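Periplasmic binding protein (Thermotoga lettingae TMO, PDB 4RY8) binds 5-methylthioribose and probably delivers it, as the periplasmic solute-binding component, to a sugar transporter. Local coordinates at residues R32-L44 with S255-A267. Numbering follows the deposited sequence. Where two conformers were deposited one is given.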
loop_
_atom_site.group_PDB
_atom_site.type_symbol
_atom_site.label_atom_id
_atom_site.label_comp_id
_atom_site.label_asym_id
_atom_site.label_seq_id
_atom_site.Cartn_x
_atom_site.Cartn_y
_atom_site.Cartn_z
ATOM N N ARG C 32 2.961 -25.184 -4.728
ATOM C CA ARG C 32 1.897 -24.766 -5.636
ATOM C C ARG C 32 2.462 -23.915 -6.769
ATOM O O ARG C 32 2.030 -24.010 -7.910
ATOM C CB ARG C 32 0.796 -24.042 -4.862
ATOM C CG ARG C 32 -0.041 -24.984 -4.002
ATOM C CD ARG C 32 -0.995 -25.823 -4.851
ATOM N NE ARG C 32 -0.407 -27.100 -5.259
ATOM C CZ ARG C 32 -0.780 -27.793 -6.329
ATOM N NH1 ARG C 32 -0.179 -28.941 -6.606
ATOM N NH2 ARG C 32 -1.746 -27.339 -7.126
ATOM N N TYR C 33 3.456 -23.115 -6.461
ATOM C CA TYR C 33 4.172 -22.305 -7.469
ATOM C C TYR C 33 4.807 -23.229 -8.482
ATOM O O TYR C 33 4.662 -23.036 -9.702
ATOM C CB TYR C 33 5.224 -21.504 -6.739
ATOM C CG TYR C 33 6.217 -20.727 -7.569
ATOM C CD1 TYR C 33 7.201 -21.364 -8.308
ATOM C CD2 TYR C 33 6.178 -19.329 -7.599
ATOM C CE1 TYR C 33 8.145 -20.635 -9.027
ATOM C CE2 TYR C 33 7.096 -18.601 -8.353
ATOM C CZ TYR C 33 8.085 -19.260 -9.056
ATOM O OH TYR C 33 9.018 -18.529 -9.786
ATOM N N LEU C 34 5.495 -24.252 -7.964
ATOM C CA LEU C 34 6.112 -25.285 -8.810
ATOM C C LEU C 34 5.082 -26.004 -9.684
ATOM O O LEU C 34 5.302 -26.150 -10.881
ATOM C CB LEU C 34 6.922 -26.280 -7.969
ATOM C CG LEU C 34 7.672 -27.333 -8.785
ATOM C CD1 LEU C 34 8.772 -26.638 -9.563
ATOM C CD2 LEU C 34 8.201 -28.470 -7.916
ATOM N N ALA C 35 3.951 -26.414 -9.108
ATOM C CA ALA C 35 2.896 -27.012 -9.909
ATOM C C ALA C 35 2.462 -26.061 -11.037
ATOM O O ALA C 35 2.341 -26.493 -12.177
ATOM C CB ALA C 35 1.693 -27.403 -9.058
ATOM N N GLY C 36 2.240 -24.786 -10.709
ATOM C CA GLY C 36 1.899 -23.774 -11.676
ATOM C C GLY C 36 2.916 -23.623 -12.801
ATOM O O GLY C 36 2.555 -23.570 -13.963
ATOM N N ALA C 37 4.200 -23.565 -12.465
ATOM C CA ALA C 37 5.242 -23.470 -13.461
ATOM C C ALA C 37 5.128 -24.672 -14.392
ATOM O O ALA C 37 5.131 -24.526 -15.603
ATOM C CB ALA C 37 6.637 -23.396 -12.771
ATOM N N GLN C 38 4.998 -25.861 -13.833
ATOM C CA GLN C 38 4.887 -27.079 -14.658
ATOM C C GLN C 38 3.680 -27.079 -15.566
ATOM O O GLN C 38 3.790 -27.496 -16.721
ATOM C CB GLN C 38 4.873 -28.328 -13.786
ATOM C CG GLN C 38 6.180 -28.521 -13.038
ATOM C CD GLN C 38 6.030 -29.374 -11.803
ATOM O OE1 GLN C 38 4.930 -29.543 -11.277
ATOM N NE2 GLN C 38 7.137 -29.919 -11.328
ATOM N N SER C 39 2.533 -26.602 -15.075
ATOM C CA SER C 39 1.367 -26.536 -15.946
ATOM C C SER C 39 1.559 -25.497 -17.054
ATOM O O SER C 39 1.044 -25.715 -18.140
ATOM C CB SER C 39 0.057 -26.288 -15.189
ATOM O OG SER C 39 0.012 -25.000 -14.597
ATOM N N MET C 40 2.281 -24.387 -16.806
ATOM C CA MET C 40 2.505 -23.401 -17.877
ATOM C C MET C 40 3.470 -23.976 -18.908
ATOM O O MET C 40 3.249 -23.826 -20.105
ATOM C CB MET C 40 3.014 -22.031 -17.380
ATOM C CG MET C 40 2.914 -20.896 -18.398
ATOM S SD MET C 40 1.252 -20.190 -18.642
ATOM C CE MET C 40 0.657 -20.978 -20.126
ATOM N N ALA C 41 4.543 -24.623 -18.451
ATOM C CA ALA C 41 5.493 -25.234 -19.393
ATOM C C ALA C 41 4.766 -26.270 -20.243
ATOM O O ALA C 41 4.957 -26.326 -21.452
ATOM C CB ALA C 41 6.665 -25.859 -18.658
ATOM N N ARG C 42 3.917 -27.079 -19.609
ATOM C CA ARG C 42 3.093 -28.062 -20.350
ATOM C C ARG C 42 2.300 -27.393 -21.459
ATOM O O ARG C 42 2.176 -27.932 -22.571
ATOM C CB ARG C 42 2.102 -28.773 -19.421
ATOM C CG ARG C 42 1.915 -30.271 -19.668
ATOM C CD ARG C 42 2.372 -31.053 -18.443
ATOM N NE ARG C 42 1.614 -30.619 -17.268
ATOM C CZ ARG C 42 2.061 -30.599 -16.011
ATOM N NH1 ARG C 42 3.292 -31.002 -15.699
ATOM N NH2 ARG C 42 1.259 -30.155 -15.055
ATOM N N GLU C 43 1.729 -26.239 -21.140
ATOM C CA GLU C 43 0.896 -25.503 -22.070
ATOM C C GLU C 43 1.626 -24.894 -23.267
ATOM O O GLU C 43 1.054 -24.818 -24.364
ATOM C CB GLU C 43 0.075 -24.453 -21.317
ATOM C CG GLU C 43 -1.194 -25.042 -20.696
ATOM C CD GLU C 43 -1.854 -24.091 -19.716
ATOM O OE1 GLU C 43 -1.852 -22.863 -19.992
ATOM O OE2 GLU C 43 -2.352 -24.565 -18.660
ATOM N N LEU C 44 2.881 -24.485 -23.090
ATOM C CA LEU C 44 3.658 -23.908 -24.200
ATOM C C LEU C 44 4.303 -25.005 -25.034
ATOM O O LEU C 44 4.665 -24.783 -26.205
ATOM C CB LEU C 44 4.737 -22.960 -23.683
ATOM C CG LEU C 44 4.187 -21.863 -22.785
ATOM C CD1 LEU C 44 5.338 -21.172 -22.071
ATOM C CD2 LEU C 44 3.319 -20.869 -23.537
ATOM N N SER C 255 -0.258 -18.618 -5.617
ATOM C CA SER C 255 1.164 -18.928 -5.962
ATOM C C SER C 255 1.274 -19.746 -7.248
ATOM O O SER C 255 2.252 -19.627 -7.974
ATOM C CB SER C 255 1.877 -19.658 -4.818
ATOM O OG SER C 255 1.191 -20.841 -4.431
ATOM N N TYR C 256 0.250 -20.542 -7.526
ATOM C CA TYR C 256 0.132 -21.320 -8.764
ATOM C C TYR C 256 0.191 -20.419 -9.994
ATOM O O TYR C 256 0.893 -20.707 -10.942
ATOM C CB TYR C 256 -1.219 -22.110 -8.741
ATOM C CG TYR C 256 -1.451 -23.145 -9.857
ATOM C CD1 TYR C 256 -0.964 -24.449 -9.755
ATOM C CD2 TYR C 256 -2.186 -22.813 -11.002
ATOM C CE1 TYR C 256 -1.180 -25.381 -10.774
ATOM C CE2 TYR C 256 -2.407 -23.740 -12.017
ATOM C CZ TYR C 256 -1.900 -25.016 -11.902
ATOM O OH TYR C 256 -2.133 -25.924 -12.914
ATOM N N ALA C 257 -0.577 -19.336 -9.972
ATOM C CA ALA C 257 -0.564 -18.315 -11.016
ATOM C C ALA C 257 0.762 -17.532 -10.999
ATOM O O ALA C 257 1.216 -17.049 -12.016
ATOM C CB ALA C 257 -1.697 -17.345 -10.798
ATOM N N VAL C 258 1.368 -17.366 -9.843
ATOM C CA VAL C 258 2.659 -16.679 -9.831
ATOM C C VAL C 258 3.642 -17.573 -10.586
ATOM O O VAL C 258 4.472 -17.091 -11.363
ATOM C CB VAL C 258 3.156 -16.361 -8.421
ATOM C CG1 VAL C 258 4.582 -15.815 -8.470
ATOM C CG2 VAL C 258 2.229 -15.367 -7.748
ATOM N N GLY C 259 3.551 -18.877 -10.360
ATOM C CA GLY C 259 4.443 -19.824 -11.002
ATOM C C GLY C 259 4.231 -19.936 -12.498
ATOM O O GLY C 259 5.189 -19.976 -13.239
ATOM N N ARG C 260 2.977 -20.023 -12.939
ATOM C CA ARG C 260 2.674 -19.889 -14.341
ATOM C C ARG C 260 3.274 -18.623 -14.925
ATOM O O ARG C 260 3.972 -18.682 -15.932
ATOM C CB ARG C 260 1.150 -19.943 -14.585
ATOM C CG ARG C 260 0.566 -21.334 -14.357
ATOM C CD ARG C 260 -0.948 -21.357 -14.366
ATOM N NE ARG C 260 -1.463 -20.992 -15.668
ATOM C CZ ARG C 260 -1.564 -21.807 -16.712
ATOM N NH1 ARG C 260 -1.184 -23.084 -16.634
ATOM N NH2 ARG C 260 -2.072 -21.341 -17.855
ATOM N N LEU C 261 3.041 -17.480 -14.285
ATOM C CA LEU C 261 3.587 -16.211 -14.749
ATOM C C LEU C 261 5.120 -16.283 -14.977
ATOM O O LEU C 261 5.660 -15.762 -15.967
ATOM C CB LEU C 261 3.248 -15.075 -13.754
ATOM C CG LEU C 261 3.960 -13.737 -14.014
ATOM C CD1 LEU C 261 3.702 -13.231 -15.430
ATOM C CD2 LEU C 261 3.549 -12.669 -13.005
ATOM N N ALA C 262 5.811 -16.912 -14.050
ATOM C CA ALA C 262 7.274 -16.936 -14.140
ATOM C C ALA C 262 7.726 -17.667 -15.385
ATOM O O ALA C 262 8.680 -17.239 -16.024
ATOM C CB ALA C 262 7.897 -17.554 -12.883
ATOM N N VAL C 263 7.011 -18.740 -15.758
ATOM C CA VAL C 263 7.385 -19.496 -16.939
ATOM C C VAL C 263 7.038 -18.713 -18.190
ATOM O O VAL C 263 7.851 -18.665 -19.129
ATOM C CB VAL C 263 6.756 -20.900 -16.939
ATOM C CG1 VAL C 263 6.852 -21.578 -18.307
ATOM C CG2 VAL C 263 7.434 -21.729 -15.857
ATOM N N ARG C 264 5.844 -18.102 -18.193
ATOM C CA ARG C 264 5.381 -17.273 -19.308
ATOM C C ARG C 264 6.334 -16.183 -19.603
ATOM O O ARG C 264 6.565 -15.909 -20.761
ATOM C CB ARG C 264 4.050 -16.577 -19.016
ATOM C CG ARG C 264 2.865 -17.307 -19.544
ATOM C CD ARG C 264 1.722 -16.366 -19.885
ATOM N NE ARG C 264 1.333 -15.430 -18.822
ATOM C CZ ARG C 264 0.791 -15.777 -17.660
ATOM N NH1 ARG C 264 0.597 -17.050 -17.326
ATOM N NH2 ARG C 264 0.424 -14.831 -16.823
ATOM N N ALA C 265 6.842 -15.522 -18.549
ATOM C CA ALA C 265 7.801 -14.435 -18.704
ATOM C C ALA C 265 9.062 -14.931 -19.368
ATOM O O ALA C 265 9.594 -14.296 -20.286
ATOM C CB ALA C 265 8.137 -13.789 -17.353
ATOM N N ALA C 266 9.570 -16.039 -18.839
ATOM C CA ALA C 266 10.757 -16.656 -19.361
ATOM C C ALA C 266 10.558 -16.952 -20.833
ATOM O O ALA C 266 11.394 -16.624 -21.658
ATOM C CB ALA C 266 11.050 -17.926 -18.611
ATOM N N ALA C 267 9.423 -17.555 -21.167
ATOM C CA ALA C 267 9.172 -17.960 -22.546
ATOM C C ALA C 267 9.015 -16.741 -23.454
ATOM O O ALA C 267 9.449 -16.761 -24.598
ATOM C CB ALA C 267 7.938 -18.854 -22.623
#
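Gly36 and Gly259 let the backbones of 32-44 and 255-267 come together: the axes approach to 6.5 Å and cross at -44°, and CA-H...O contacts run in both directions, including Gly36 CA to Tyr256 O at 3.3 Å. A CB on either glycine would clash with a carbonyl oxygen of the opposing helix. Two tyrosines cover this close approach in reciprocal CH-pi contacts. Gly259 CA stands 3.8 Å from the Tyr33 ring centroid, 9° off the normal, while Gly36 CA lies over a face of Tyr256. With CG anti to the backbone N (chi1 172°), Tyr33 reaches across to Val258 and Ala262. Farther along, Arg260 grips Glu43 end-on, NH2 to OE1 at 2.6 Å and NH1 to OE2 at 2.8 Å; NH1 also donates in plane to Ser39 OG, and Met40 SD lies over one face of that guanidinium, offset toward its rim. A leucine in place of Arg260 would probably leave the Glu43 carboxylate without its charge partner and free to turn. Val263 fits as a knob among Ala37, Met40, Ala41 and Leu44. Such glycine-mediated helix packing here joins helices 28-44 and 255-270 within one lobe of the two-lobed periplasmic binding protein fold, their N-terminal ends toward the bound methylthioribose.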